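Local coordinates for fat acid-binding protein (Eubacterium ventriosum, PDB 3NYI) that binds stearic acid and is probably a fatty-acid-binding protein of the DegV type, at residues A[9-15]-A[127-132]; A[161-167]-A[285-291]; A[179-185]-A[203-207]; A[217-221]-A[251-256]; A[221-225]-A[258-262]. All coordinates share one frame; numbering follows the deposited sequence.

Interaction 1. Residues A[9-15]-A[127-132]; sequences SDSACDL and NTVTQA. With STE (stearic acid), chain C.
Gln131 leans from the first turn of helix 128-143 against the Asx turn at the end of strand 6-10, in the heart of this DegV-family fold. Its chain runs out straight, CG anti to the backbone N (chi1 -168°). CB lies 4.0 Å from Cys13 CA, CG and CD pass alongside Cys13 CB, and OE1 stops near Ala12 CB, buried with no hydrogen-bond partner in the model. NE2 does the polar work: it donates to Asp10 OD1 at 3.0 Å in a nearly straight bond (165°), and weakly to Ser9 OG. Asp10 OD1 is gripped from both faces of its carboxylate, by Gln131 NE2 on one and by the backbone N of Ala12, which closes the Asx turn, on the other; OD2 is held by Ser99 and the backbone N of Ile92. The helix start is tied a second time where Thr128 OG1 donates to the anti lone pair of Asp14 OD2, 2.7 Å away, an oxygen that also takes the backbone N of Gly273. Leu15 CD2 packs on Ala132 CB. Thr128 also faces the ligand, its methyl CG2 lying 3.7 Å from C14 of the stearic acid.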
# COMPACT_ATOMS: atom_id res chain seq x y z
N SER A 9 -0.99 -5.82 -9.89
CA SER A 9 -1.37 -5.43 -8.52
C SER A 9 -2.67 -4.66 -8.59
O SER A 9 -3.01 -4.10 -9.64
CB SER A 9 -0.29 -4.56 -7.88
OG SER A 9 -0.66 -4.15 -6.56
N ASP A 10 -3.42 -4.64 -7.48
CA ASP A 10 -4.55 -3.73 -7.37
C ASP A 10 -4.00 -2.34 -7.09
O ASP A 10 -2.83 -2.18 -6.73
CB ASP A 10 -5.59 -4.21 -6.33
CG ASP A 10 -5.06 -4.21 -4.90
OD1 ASP A 10 -4.13 -3.45 -4.61
OD2 ASP A 10 -5.61 -4.97 -4.05
N SER A 11 -4.84 -1.33 -7.26
CA SER A 11 -4.35 0.04 -7.22
C SER A 11 -3.96 0.54 -5.83
O SER A 11 -3.52 1.68 -5.68
CB SER A 11 -5.35 1.01 -7.86
OG SER A 11 -6.60 0.92 -7.21
N ALA A 12 -4.10 -0.30 -4.81
CA ALA A 12 -3.75 0.11 -3.45
C ALA A 12 -2.24 0.29 -3.28
O ALA A 12 -1.81 0.91 -2.32
CB ALA A 12 -4.29 -0.88 -2.39
N CYS A 13 -1.45 -0.26 -4.21
CA CYS A 13 0.02 -0.23 -4.07
C CYS A 13 0.61 1.17 -4.30
O CYS A 13 1.71 1.48 -3.84
CB CYS A 13 0.67 -1.24 -5.02
SG CYS A 13 0.59 -0.76 -6.80
N ASP A 14 -0.12 2.02 -5.02
CA ASP A 14 0.29 3.42 -5.21
C ASP A 14 1.63 3.61 -5.95
O ASP A 14 2.27 4.66 -5.83
CB ASP A 14 0.34 4.15 -3.86
CG ASP A 14 -1.02 4.26 -3.20
OD1 ASP A 14 -2.04 4.23 -3.93
OD2 ASP A 14 -1.08 4.40 -1.95
N LEU A 15 2.06 2.61 -6.70
CA LEU A 15 3.29 2.73 -7.48
C LEU A 15 3.17 3.84 -8.52
O LEU A 15 2.12 4.00 -9.13
CB LEU A 15 3.63 1.39 -8.15
CG LEU A 15 4.26 0.35 -7.23
CD1 LEU A 15 4.12 -1.05 -7.83
CD2 LEU A 15 5.73 0.70 -6.94
N ASN A 127 -0.11 -2.65 2.25
CA ASN A 127 -0.94 -1.62 1.62
C ASN A 127 0.01 -0.51 1.21
O ASN A 127 1.13 -0.40 1.76
CB ASN A 127 -1.97 -1.08 2.61
CG ASN A 127 -2.91 -0.05 2.01
OD1 ASN A 127 -3.07 0.03 0.79
ND2 ASN A 127 -3.52 0.77 2.88
N THR A 128 -0.42 0.30 0.25
CA THR A 128 0.34 1.48 -0.16
C THR A 128 1.87 1.24 -0.14
O THR A 128 2.34 0.30 -0.81
CB THR A 128 -0.14 2.80 0.59
OG1 THR A 128 0.61 3.94 0.13
CG2 THR A 128 -0.06 2.67 2.14
N VAL A 129 2.63 2.05 0.59
CA VAL A 129 4.10 1.99 0.52
C VAL A 129 4.69 0.56 0.68
O VAL A 129 5.62 0.20 -0.04
CB VAL A 129 4.80 3.02 1.46
CG1 VAL A 129 4.55 2.68 2.94
CG2 VAL A 129 6.33 3.13 1.16
N THR A 130 4.17 -0.25 1.61
CA THR A 130 4.75 -1.57 1.81
C THR A 130 4.28 -2.55 0.75
O THR A 130 4.95 -3.52 0.48
CB THR A 130 4.50 -2.18 3.22
OG1 THR A 130 3.16 -1.89 3.63
CG2 THR A 130 5.50 -1.62 4.28
N GLN A 131 3.11 -2.32 0.17
CA GLN A 131 2.71 -3.13 -0.95
C GLN A 131 3.63 -2.79 -2.12
O GLN A 131 4.07 -3.69 -2.83
CB GLN A 131 1.24 -2.87 -1.33
CG GLN A 131 0.68 -3.89 -2.31
CD GLN A 131 -0.82 -3.66 -2.51
OE1 GLN A 131 -1.47 -3.06 -1.65
NE2 GLN A 131 -1.36 -4.12 -3.63
N ALA A 132 3.92 -1.50 -2.32
CA ALA A 132 4.89 -1.10 -3.36
C ALA A 132 6.30 -1.69 -3.11
O ALA A 132 6.96 -2.21 -4.03
CB ALA A 132 4.95 0.42 -3.46
C1 STE C . -12.22 -1.84 -0.36
O1 STE C . -12.27 -3.02 -0.50
O2 STE C . -13.24 -1.21 -0.30
C2 STE C . -10.87 -1.16 -0.03
C3 STE C . -10.75 -0.91 1.49
C4 STE C . -9.44 -0.13 1.79
C5 STE C . -9.16 -0.07 3.31
C6 STE C . -7.88 0.76 3.58
C7 STE C . -7.63 0.92 5.10
C8 STE C . -6.26 1.62 5.30
C9 STE C . -5.95 1.83 6.80
C10 STE C . -4.62 2.62 6.92
C11 STE C . -3.46 1.65 6.66
C12 STE C . -2.41 2.13 5.63
C13 STE C . -2.33 3.66 5.46
C14 STE C . -0.82 4.02 5.48
C15 STE C . -0.57 5.44 4.92
C16 STE C . 0.86 5.88 5.30
C17 STE C . 1.86 5.39 4.24
C18 STE C . 3.28 5.96 4.50

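Interaction 2. Residues A[161-167]-A[285-291]. With STE (stearic acid), chain C.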
# COMPACT_ATOMS: atom_id res chain seq x y z
N SER A 161 8.68 -8.86 7.43
CA SER A 161 9.63 -7.80 7.78
C SER A 161 9.06 -6.42 7.47
O SER A 161 9.56 -5.43 8.00
CB SER A 161 10.95 -7.98 7.02
OG SER A 161 10.82 -7.50 5.67
N ALA A 162 8.04 -6.35 6.61
CA ALA A 162 7.52 -5.07 6.20
C ALA A 162 6.85 -4.31 7.34
O ALA A 162 6.15 -4.90 8.16
CB ALA A 162 6.49 -5.24 5.00
N ARG A 163 7.05 -2.99 7.37
CA ARG A 163 6.34 -2.14 8.35
C ARG A 163 5.95 -0.82 7.71
O ARG A 163 6.71 -0.27 6.92
CB ARG A 163 7.24 -1.78 9.54
CG ARG A 163 7.69 -2.92 10.44
CD ARG A 163 6.49 -3.52 11.19
NE ARG A 163 6.95 -4.50 12.17
CZ ARG A 163 7.21 -5.77 11.88
NH1 ARG A 163 7.04 -6.22 10.64
NH2 ARG A 163 7.63 -6.59 12.84
N ILE A 164 4.79 -0.28 8.09
CA ILE A 164 4.53 1.12 7.84
C ILE A 164 4.46 1.82 9.18
O ILE A 164 3.81 1.33 10.10
CB ILE A 164 3.17 1.39 7.12
CG1 ILE A 164 3.01 0.53 5.88
CG2 ILE A 164 3.09 2.88 6.75
CD1 ILE A 164 1.67 0.75 5.13
N PHE A 165 5.10 2.98 9.28
CA PHE A 165 5.02 3.82 10.45
C PHE A 165 4.45 5.15 10.00
O PHE A 165 5.02 5.81 9.14
CB PHE A 165 6.42 4.03 11.04
CG PHE A 165 7.11 2.76 11.41
CD1 PHE A 165 6.75 2.09 12.57
CD2 PHE A 165 8.09 2.21 10.59
CE1 PHE A 165 7.38 0.88 12.93
CE2 PHE A 165 8.72 1.01 10.94
CZ PHE A 165 8.36 0.35 12.11
N PHE A 166 3.32 5.56 10.56
CA PHE A 166 2.65 6.74 10.02
C PHE A 166 1.72 7.42 10.98
O PHE A 166 1.44 6.90 12.07
CB PHE A 166 1.92 6.41 8.71
CG PHE A 166 0.72 5.49 8.87
CD1 PHE A 166 -0.57 6.00 8.70
CD2 PHE A 166 0.87 4.13 9.13
CE1 PHE A 166 -1.70 5.18 8.82
CE2 PHE A 166 -0.25 3.30 9.25
CZ PHE A 166 -1.54 3.82 9.07
N THR A 167 1.26 8.60 10.58
CA THR A 167 0.24 9.30 11.33
C THR A 167 -0.82 9.85 10.38
O THR A 167 -0.63 9.83 9.16
CB THR A 167 0.87 10.41 12.21
OG1 THR A 167 -0.11 10.88 13.16
CG2 THR A 167 1.38 11.58 11.35
N ILE A 285 0.87 10.63 6.59
CA ILE A 285 2.27 10.80 6.24
C ILE A 285 3.10 9.79 7.03
O ILE A 285 2.80 9.51 8.18
CB ILE A 285 2.76 12.23 6.51
CG1 ILE A 285 4.20 12.41 6.03
CG2 ILE A 285 2.61 12.60 7.99
CD1 ILE A 285 4.60 13.86 5.79
N GLY A 286 4.09 9.20 6.39
CA GLY A 286 4.82 8.14 7.06
C GLY A 286 5.86 7.51 6.18
O GLY A 286 6.19 8.03 5.11
N LEU A 287 6.38 6.38 6.64
CA LEU A 287 7.41 5.68 5.90
C LEU A 287 7.16 4.19 5.99
O LEU A 287 6.52 3.71 6.93
CB LEU A 287 8.81 6.02 6.44
CG LEU A 287 9.17 5.53 7.85
CD1 LEU A 287 10.66 5.28 7.97
CD2 LEU A 287 8.71 6.55 8.89
N GLY A 288 7.62 3.46 4.97
CA GLY A 288 7.55 2.02 4.94
C GLY A 288 8.95 1.44 4.82
O GLY A 288 9.86 2.08 4.26
N VAL A 289 9.14 0.24 5.35
CA VAL A 289 10.43 -0.41 5.25
C VAL A 289 10.20 -1.87 4.91
O VAL A 289 9.13 -2.42 5.20
CB VAL A 289 11.26 -0.31 6.56
CG1 VAL A 289 11.29 1.13 7.04
CG2 VAL A 289 10.67 -1.24 7.64
N ILE A 290 11.19 -2.49 4.30
CA ILE A 290 11.12 -3.92 4.04
C ILE A 290 12.54 -4.45 3.94
O ILE A 290 13.45 -3.70 3.59
CB ILE A 290 10.34 -4.24 2.73
CG1 ILE A 290 9.88 -5.70 2.69
CG2 ILE A 290 11.20 -3.91 1.52
CD1 ILE A 290 8.83 -6.02 1.57
N ARG A 291 12.72 -5.74 4.24
CA ARG A 291 14.05 -6.34 4.17
C ARG A 291 14.49 -6.44 2.72
O ARG A 291 13.66 -6.68 1.84
CB ARG A 291 14.06 -7.75 4.78
CG ARG A 291 14.23 -7.81 6.28
CD ARG A 291 15.63 -7.43 6.68
NE ARG A 291 16.61 -8.42 6.26
CZ ARG A 291 17.05 -9.41 7.03
NH1 ARG A 291 16.58 -9.57 8.26
NH2 ARG A 291 17.94 -10.26 6.55
C1 STE C . -12.22 -1.84 -0.36
O1 STE C . -12.27 -3.02 -0.50
O2 STE C . -13.24 -1.21 -0.30
C2 STE C . -10.87 -1.16 -0.03
C3 STE C . -10.75 -0.91 1.49
C4 STE C . -9.44 -0.13 1.79
C5 STE C . -9.16 -0.07 3.31
C6 STE C . -7.88 0.76 3.58
C7 STE C . -7.63 0.92 5.10
C8 STE C . -6.26 1.62 5.30
C9 STE C . -5.95 1.83 6.80
C10 STE C . -4.62 2.62 6.92
C11 STE C . -3.46 1.65 6.66
C12 STE C . -2.41 2.13 5.63
C13 STE C . -2.33 3.66 5.46
C14 STE C . -0.82 4.02 5.48
C15 STE C . -0.57 5.44 4.92
C16 STE C . 0.86 5.88 5.30
C17 STE C . 1.86 5.39 4.24
C18 STE C . 3.28 5.96 4.50
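Phe166 holds its CG between the backbone N and the carbonyl carbon (chi1 68°), which swings the ring off strand 285-291 and lays one face over the stearic acid, with C14 3.5 Å above the ring centre. Phe165, one residue earlier in strand 163-167, has CG anti to the carbonyl carbon (chi1 -58°) and points to the other side of the sheet, where its CB meets Leu287 CD2 at 4.0 Å. Strands 163-167 and 285-291 are antiparallel neighbours in the middle of a six-stranded mixed sheet. Arg163 with Val289, Phe165 with Leu287 and Thr167 with Ile285 are hydrogen-bonded pairs; the bond from Phe165 N to Leu287 O is 2.8 Å long and nearly straight (171°). Thr167 and Ile285 set their CG2 methyls side by side, 3.7 Å apart. At the far end Arg291 N donates to Ser161 OG, which also bonds to Leu158 O. Opposite Phe166 stands Gly286, where a CB would collide with Phe166 CB; Gly286 C lies 3.4 Å from C18 of the stearic acid. Two chemistries follow: backbone bonds fasten the strands, while the face carrying Ile164 and Phe166 offers the lipid tail apolar surface and so suits an alkyl chain.

Interaction 3. Residues A[179-185]-A[203-207]. With STE (stearic acid), chain C.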
# COMPACT_ATOMS: atom_id res chain seq x y z
N ARG A 179 -12.12 0.24 9.17
CA ARG A 179 -10.85 -0.49 9.29
C ARG A 179 -9.99 -0.04 10.47
O ARG A 179 -8.83 -0.42 10.58
CB ARG A 179 -10.03 -0.43 7.99
CG ARG A 179 -10.46 -1.42 6.92
CD ARG A 179 -11.72 -0.92 6.14
NE ARG A 179 -12.04 -1.87 5.07
CZ ARG A 179 -13.19 -1.89 4.41
NH1 ARG A 179 -14.14 -1.00 4.69
NH2 ARG A 179 -13.39 -2.80 3.46
N ILE A 180 -10.55 0.78 11.35
CA ILE A 180 -9.76 1.37 12.42
C ILE A 180 -9.19 0.30 13.36
O ILE A 180 -8.06 0.41 13.83
CB ILE A 180 -10.58 2.42 13.20
CG1 ILE A 180 -9.66 3.20 14.14
CG2 ILE A 180 -11.77 1.76 13.94
CD1 ILE A 180 -10.33 4.40 14.77
N GLY A 181 -9.97 -0.75 13.61
CA GLY A 181 -9.54 -1.83 14.47
C GLY A 181 -8.88 -1.41 15.77
O GLY A 181 -9.43 -0.61 16.55
N LYS A 182 -7.69 -1.94 16.01
CA LYS A 182 -6.99 -1.72 17.28
C LYS A 182 -6.49 -0.29 17.52
O LYS A 182 -6.01 0.04 18.61
CB LYS A 182 -5.85 -2.73 17.43
CG LYS A 182 -6.33 -4.14 17.73
CD LYS A 182 -5.18 -5.14 17.71
CE LYS A 182 -5.67 -6.54 18.05
NZ LYS A 182 -6.66 -7.07 17.06
N VAL A 183 -6.57 0.55 16.50
CA VAL A 183 -6.19 1.95 16.66
C VAL A 183 -7.26 2.72 17.47
O VAL A 183 -6.98 3.79 18.01
CB VAL A 183 -5.92 2.61 15.30
CG1 VAL A 183 -5.70 4.11 15.44
CG2 VAL A 183 -4.72 1.93 14.63
N ALA A 184 -8.47 2.18 17.55
CA ALA A 184 -9.51 2.80 18.40
C ALA A 184 -9.34 2.35 19.85
O ALA A 184 -9.56 1.18 20.18
CB ALA A 184 -10.92 2.47 17.90
N THR A 185 -8.92 3.27 20.71
CA THR A 185 -8.81 2.97 22.14
C THR A 185 -9.33 4.15 22.95
O THR A 185 -9.68 5.18 22.39
CB THR A 185 -7.34 2.62 22.56
OG1 THR A 185 -6.57 3.82 22.68
CG2 THR A 185 -6.68 1.68 21.56
N ASP A 203 -2.16 -5.89 9.27
CA ASP A 203 -3.16 -5.06 9.93
C ASP A 203 -2.52 -3.84 10.61
O ASP A 203 -1.29 -3.74 10.68
CB ASP A 203 -3.91 -5.91 10.96
CG ASP A 203 -5.33 -5.41 11.25
OD1 ASP A 203 -5.67 -4.27 10.87
OD2 ASP A 203 -6.12 -6.17 11.85
N ILE A 204 -3.34 -2.94 11.16
CA ILE A 204 -2.82 -1.78 11.89
C ILE A 204 -2.98 -1.87 13.41
O ILE A 204 -3.92 -2.48 13.92
CB ILE A 204 -3.42 -0.45 11.39
CG1 ILE A 204 -4.95 -0.55 11.26
CG2 ILE A 204 -2.83 -0.09 10.01
CD1 ILE A 204 -5.60 0.77 10.80
N GLY A 205 -2.04 -1.25 14.12
CA GLY A 205 -2.06 -1.20 15.57
C GLY A 205 -1.51 0.14 16.04
O GLY A 205 -0.93 0.89 15.25
N LEU A 206 -1.70 0.44 17.32
CA LEU A 206 -1.32 1.74 17.84
C LEU A 206 0.15 1.74 18.28
O LEU A 206 0.57 0.87 19.03
CB LEU A 206 -2.22 2.11 19.02
CG LEU A 206 -2.15 3.55 19.54
CD1 LEU A 206 -2.60 4.56 18.47
CD2 LEU A 206 -3.00 3.70 20.80
N GLY A 207 0.93 2.70 17.78
CA GLY A 207 2.32 2.80 18.17
C GLY A 207 2.66 4.01 19.04
O GLY A 207 3.81 4.19 19.42
C1 STE C . -12.22 -1.84 -0.36
O1 STE C . -12.27 -3.02 -0.50
O2 STE C . -13.24 -1.21 -0.30
C2 STE C . -10.87 -1.16 -0.03
C3 STE C . -10.75 -0.91 1.49
C4 STE C . -9.44 -0.13 1.79
C5 STE C . -9.16 -0.07 3.31
C6 STE C . -7.88 0.76 3.58
C7 STE C . -7.63 0.92 5.10
C8 STE C . -6.26 1.62 5.30
C9 STE C . -5.95 1.83 6.80
C10 STE C . -4.62 2.62 6.92
C11 STE C . -3.46 1.65 6.66
C12 STE C . -2.41 2.13 5.63
C13 STE C . -2.33 3.66 5.46
C14 STE C . -0.82 4.02 5.48
C15 STE C . -0.57 5.44 4.92
C16 STE C . 0.86 5.88 5.30
C17 STE C . 1.86 5.39 4.24
C18 STE C . 3.28 5.96 4.50
O HOH W 1 -7.92 -2.97 11.27
O HOH W 2 -6.27 -3.37 13.83
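Loop 179-185 passes over edge strand 203-210 without a direct hydrogen bond, the backbones coming within 5.0 Å between Val183 CA and Leu206 CA. Two waters fill the polar part of the gap. One lies within bonding distance of Arg179 O and Asp203 OD1; the other accepts from Lys182 N and sits close to Ile204 O. Asp203 OD1 also takes the backbone N of Ile204. The apolar part centres on Ile204, whose CG1 lies between the backbone N and the carbonyl carbon (chi1 48°), which brings CD1 to the loop, 3.4 Å from Arg179 O and 4.1 Å from Val183 CG2. Its other branch, CG2, touches the stearic acid at C11, 3.8 Å away. Val183 CG2 rests on the backbone of Gly205, and Leu206 CD2 lies near Thr185 OG1.

Arg179 turns its long side chain along the lipid: CB and CG run beside C7, and one guanidinium face lies over C3, which is 3.5 Å from the plane and toward its rim. NE bonds to Phe96 O and NH1 to Gly177 O, which hold the group in place. A serine here would probably uncover the alkyl chain from C3 to C7 and leave Phe96 O without this donor. The lipid carboxylate is hydrogen-bonded to Ser97 and Thr65, while the arginine mainly covers methylenes near that end, though its positive charge may also favour the carboxylate.

Interaction 4. Residues A[217-221]-A[251-256]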
# COMPACT_ATOMS: atom_id res chain seq x y z
N LYS A 217 5.02 13.54 13.78
CA LYS A 217 5.95 13.07 12.76
C LYS A 217 7.28 12.68 13.40
O LYS A 217 7.92 11.72 12.97
CB LYS A 217 6.16 14.11 11.65
CG LYS A 217 4.92 14.36 10.80
CD LYS A 217 5.17 15.36 9.67
CE LYS A 217 5.45 16.76 10.20
NZ LYS A 217 5.49 17.75 9.09
N ASN A 218 7.68 13.39 14.44
CA ASN A 218 8.89 13.00 15.15
C ASN A 218 8.71 11.66 15.86
O ASN A 218 9.64 10.86 15.92
CB ASN A 218 9.34 14.09 16.12
CG ASN A 218 9.94 15.28 15.41
OD1 ASN A 218 10.51 15.15 14.33
ND2 ASN A 218 9.82 16.46 16.01
N SER A 219 7.52 11.40 16.38
CA SER A 219 7.25 10.13 17.04
C SER A 219 7.23 8.99 16.04
O SER A 219 7.73 7.90 16.35
CB SER A 219 5.93 10.16 17.81
OG SER A 219 5.98 11.13 18.83
N VAL A 220 6.63 9.22 14.87
CA VAL A 220 6.70 8.24 13.79
C VAL A 220 8.15 7.82 13.54
O VAL A 220 8.45 6.63 13.46
CB VAL A 220 6.07 8.76 12.47
CG1 VAL A 220 6.46 7.87 11.29
CG2 VAL A 220 4.55 8.82 12.59
N LEU A 221 9.05 8.80 13.43
CA LEU A 221 10.46 8.53 13.16
C LEU A 221 11.11 7.75 14.30
O LEU A 221 11.93 6.86 14.07
CB LEU A 221 11.24 9.82 12.92
CG LEU A 221 11.02 10.52 11.57
CD1 LEU A 221 11.68 11.89 11.57
CD2 LEU A 221 11.55 9.67 10.43
N GLU A 251 9.82 17.45 2.60
CA GLU A 251 10.51 17.88 3.81
C GLU A 251 10.60 16.72 4.78
O GLU A 251 11.61 16.53 5.46
CB GLU A 251 9.76 19.05 4.46
CG GLU A 251 10.40 19.56 5.75
CD GLU A 251 9.49 20.49 6.55
OE1 GLU A 251 8.30 20.16 6.72
OE2 GLU A 251 9.98 21.55 7.01
N PHE A 252 9.54 15.93 4.86
CA PHE A 252 9.56 14.75 5.71
C PHE A 252 10.66 13.79 5.26
O PHE A 252 11.35 13.21 6.10
CB PHE A 252 8.19 14.06 5.75
CG PHE A 252 8.13 12.91 6.71
CD1 PHE A 252 8.28 13.12 8.08
CD2 PHE A 252 7.92 11.61 6.26
CE1 PHE A 252 8.23 12.06 8.98
CE2 PHE A 252 7.87 10.54 7.15
CZ PHE A 252 8.03 10.77 8.51
N MSE A 253 10.82 13.64 3.95
CA MSE A 253 11.84 12.74 3.43
C MSE A 253 13.22 13.14 3.92
O MSE A 253 14.08 12.30 4.11
CB MSE A 253 11.85 12.73 1.91
CG MSE A 253 10.60 12.18 1.27
SE MSE A 253 10.65 12.39 -0.67
CE MSE A 253 8.73 12.10 -1.02
N LYS A 254 13.42 14.45 4.10
CA LYS A 254 14.71 14.93 4.57
C LYS A 254 14.91 14.56 6.03
O LYS A 254 16.00 14.14 6.44
CB LYS A 254 14.84 16.44 4.36
CG LYS A 254 14.97 16.85 2.90
CD LYS A 254 15.07 18.37 2.75
CE LYS A 254 15.37 18.76 1.31
NZ LYS A 254 15.51 20.24 1.14
N GLU A 255 13.85 14.71 6.82
CA GLU A 255 13.88 14.35 8.24
C GLU A 255 14.12 12.86 8.42
O GLU A 255 14.83 12.45 9.34
CB GLU A 255 12.56 14.73 8.93
CG GLU A 255 12.18 16.19 8.83
CD GLU A 255 10.74 16.44 9.24
OE1 GLU A 255 10.20 15.68 10.08
OE2 GLU A 255 10.13 17.40 8.72
N VAL A 256 13.52 12.05 7.56
CA VAL A 256 13.72 10.60 7.62
C VAL A 256 15.18 10.24 7.38
O VAL A 256 15.78 9.49 8.14
CB VAL A 256 12.84 9.85 6.60
CG1 VAL A 256 13.22 8.38 6.52
CG2 VAL A 256 11.35 10.00 6.94
O HOH W 3 7.60 17.32 7.35
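The Phe252 ring carries Val256 CG2 over one face, 3.5 Å from the plane and toward the rim, while Lys217, Val220 and Leu221 come at it obliquely from the neighbouring helix. Lys217 CB is 4.0 Å from Phe252 CE1, and the two side chains run antiparallel past one another. Phe252 gets there because its chi1 of -175° carries CG away from the backbone N. Leu221 divides its methyls between two residues of the other helix: CD2 presses on Val256 CG2 at 3.5 Å, CD1 lies against Glu255 CB at 4.0 Å, and CG borders the ring. Helices 213-231 and 246-260 run side by side on one face of the sheet that holds strands 163-167 and 285-291, their segments crossing at -40° with 11.0 Å between axes; Phe252 and Lys217 both reach Ile285, and Val220 reaches Leu287. Cutting Leu221 back to an alanine is likely to open a gap beside Val256 CG2 and let the Phe252 ring turn more freely. Toward solvent the chemistry turns polar. Lys217 NZ makes its salt bridge with Glu248 and donates to a water at 2.8 Å; that water lies within bonding distance of Glu251 OE1 and Glu255 OE2.

Interaction 5. Residues A[221-225]-A[258-262]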
# COMPACT_ATOMS: atom_id res chain seq x y z
N LEU A 221 9.05 8.80 13.43
CA LEU A 221 10.46 8.53 13.16
C LEU A 221 11.11 7.75 14.30
O LEU A 221 11.93 6.86 14.07
CB LEU A 221 11.24 9.82 12.92
CG LEU A 221 11.02 10.52 11.57
CD1 LEU A 221 11.68 11.89 11.57
CD2 LEU A 221 11.55 9.67 10.43
N GLN A 222 10.75 8.07 15.54
CA GLN A 222 11.36 7.37 16.66
C GLN A 222 10.91 5.91 16.72
O GLN A 222 11.70 5.02 17.02
CB GLN A 222 11.10 8.11 17.98
CG GLN A 222 11.94 9.36 18.12
CD GLN A 222 13.42 9.09 17.85
OE1 GLN A 222 14.05 8.25 18.50
NE2 GLN A 222 13.98 9.81 16.88
N VAL A 223 9.64 5.66 16.41
CA VAL A 223 9.16 4.29 16.37
C VAL A 223 9.84 3.49 15.24
O VAL A 223 10.19 2.31 15.40
CB VAL A 223 7.62 4.23 16.19
CG1 VAL A 223 7.20 2.81 15.95
CG2 VAL A 223 6.93 4.78 17.42
N ALA A 224 10.03 4.12 14.09
CA ALA A 224 10.68 3.42 12.98
C ALA A 224 12.14 3.14 13.36
O ALA A 224 12.67 2.08 13.06
CB ALA A 224 10.63 4.23 11.72
N LYS A 225 12.77 4.12 14.00
CA LYS A 225 14.20 4.02 14.32
C LYS A 225 14.48 2.83 15.24
O LYS A 225 15.43 2.08 15.03
CB LYS A 225 14.72 5.30 14.93
CG LYS A 225 16.23 5.23 15.28
CD LYS A 225 16.75 6.55 15.84
CE LYS A 225 18.16 6.38 16.44
NZ LYS A 225 19.05 5.57 15.55
N SER A 258 17.84 12.07 7.59
CA SER A 258 18.66 12.65 8.64
C SER A 258 18.52 11.85 9.94
O SER A 258 19.52 11.48 10.57
CB SER A 258 18.24 14.10 8.87
OG SER A 258 18.81 14.63 10.06
N THR A 259 17.29 11.58 10.34
CA THR A 259 17.05 10.92 11.62
C THR A 259 17.50 9.46 11.62
O THR A 259 18.11 8.98 12.59
CB THR A 259 15.58 11.03 12.04
OG1 THR A 259 15.22 12.41 12.16
CG2 THR A 259 15.34 10.34 13.39
N LEU A 260 17.23 8.77 10.53
CA LEU A 260 17.54 7.35 10.43
C LEU A 260 18.93 7.09 9.85
O LEU A 260 19.44 5.97 9.93
CB LEU A 260 16.50 6.64 9.57
CG LEU A 260 15.04 6.79 9.98
CD1 LEU A 260 14.20 5.78 9.19
CD2 LEU A 260 14.88 6.59 11.47
N ASP A 261 19.54 8.12 9.27
CA ASP A 261 20.83 7.98 8.60
C ASP A 261 20.74 6.94 7.48
O ASP A 261 21.51 5.98 7.42
CB ASP A 261 21.93 7.58 9.59
CG ASP A 261 23.32 7.64 8.97
OD1 ASP A 261 23.55 8.52 8.12
OD2 ASP A 261 24.17 6.80 9.34
N VAL A 262 19.76 7.13 6.60
CA VAL A 262 19.63 6.28 5.43
C VAL A 262 19.39 7.15 4.21
O VAL A 262 19.14 8.35 4.32
CB VAL A 262 18.46 5.30 5.57
CG1 VAL A 262 18.64 4.44 6.81
CG2 VAL A 262 17.13 6.06 5.63
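The last turn of helix 246-260 meets the middle of helix 213-231 here, through Thr259 and Leu260 on one side and Leu221, Gln222 and Lys225 on the other. Both branches of Thr259 face helix 213-231. OG1, anti to the carbonyl carbon (chi1 -59°), lies 3.6 Å from Leu221 CD1, yet its hydrogen bond goes back along its own helix to the carbonyl O of Glu255. That bond satisfies the hydroxyl and fixes its rotation, which leaves the CG2 methyl of Thr259 facing Gln222 NE2 at 3.8 Å, the two side chains set roughly perpendicular. Leu260 brings CD2 against the backbone of the other helix, 3.9 Å from Leu221 O and 3.7 Å from Lys225 CB. In fold terms this is the pair of helices lying together on one side of the sheet that holds strands 163-167 and 285-291, and Leu260 bridges the two layers, packing also on Leu287 of strand 285-291, which Ala224 of helix 213-231 touches too. No hydrogen bond links the two segments; the contact is van der Waals, between methyls, methylenes and backbone oxygens. Lys225 is extended to CE and bends at its last torsion; its CD passes 4.3 Å from Thr259 O, and its NZ is held in a salt bridge by Asp229 of its own helix.

Overall arrangement
Interactions 1 and 2 are buried: the centre of the first lies about 3 Å from the centre of the chain, and it ties a strand end to a helix start with side-chain hydrogen bonds, while the second joins two strands by backbone bonds. They touch where Thr130 packs on Arg163 and Ile164. Interaction 3, partly buried at the edge of the same sheet as interaction 2, relies on waters and apolar contact; Phe166 meets Ile204 between them. All three border the stearic acid. Interactions 4 and 5 share Leu221 and the helices 213-231 and 246-260, and pack on the sheet face bearing Phe165 and Leu287, the opposite face from Phe166; interaction 4 is the more buried, interaction 5 nearer the surface.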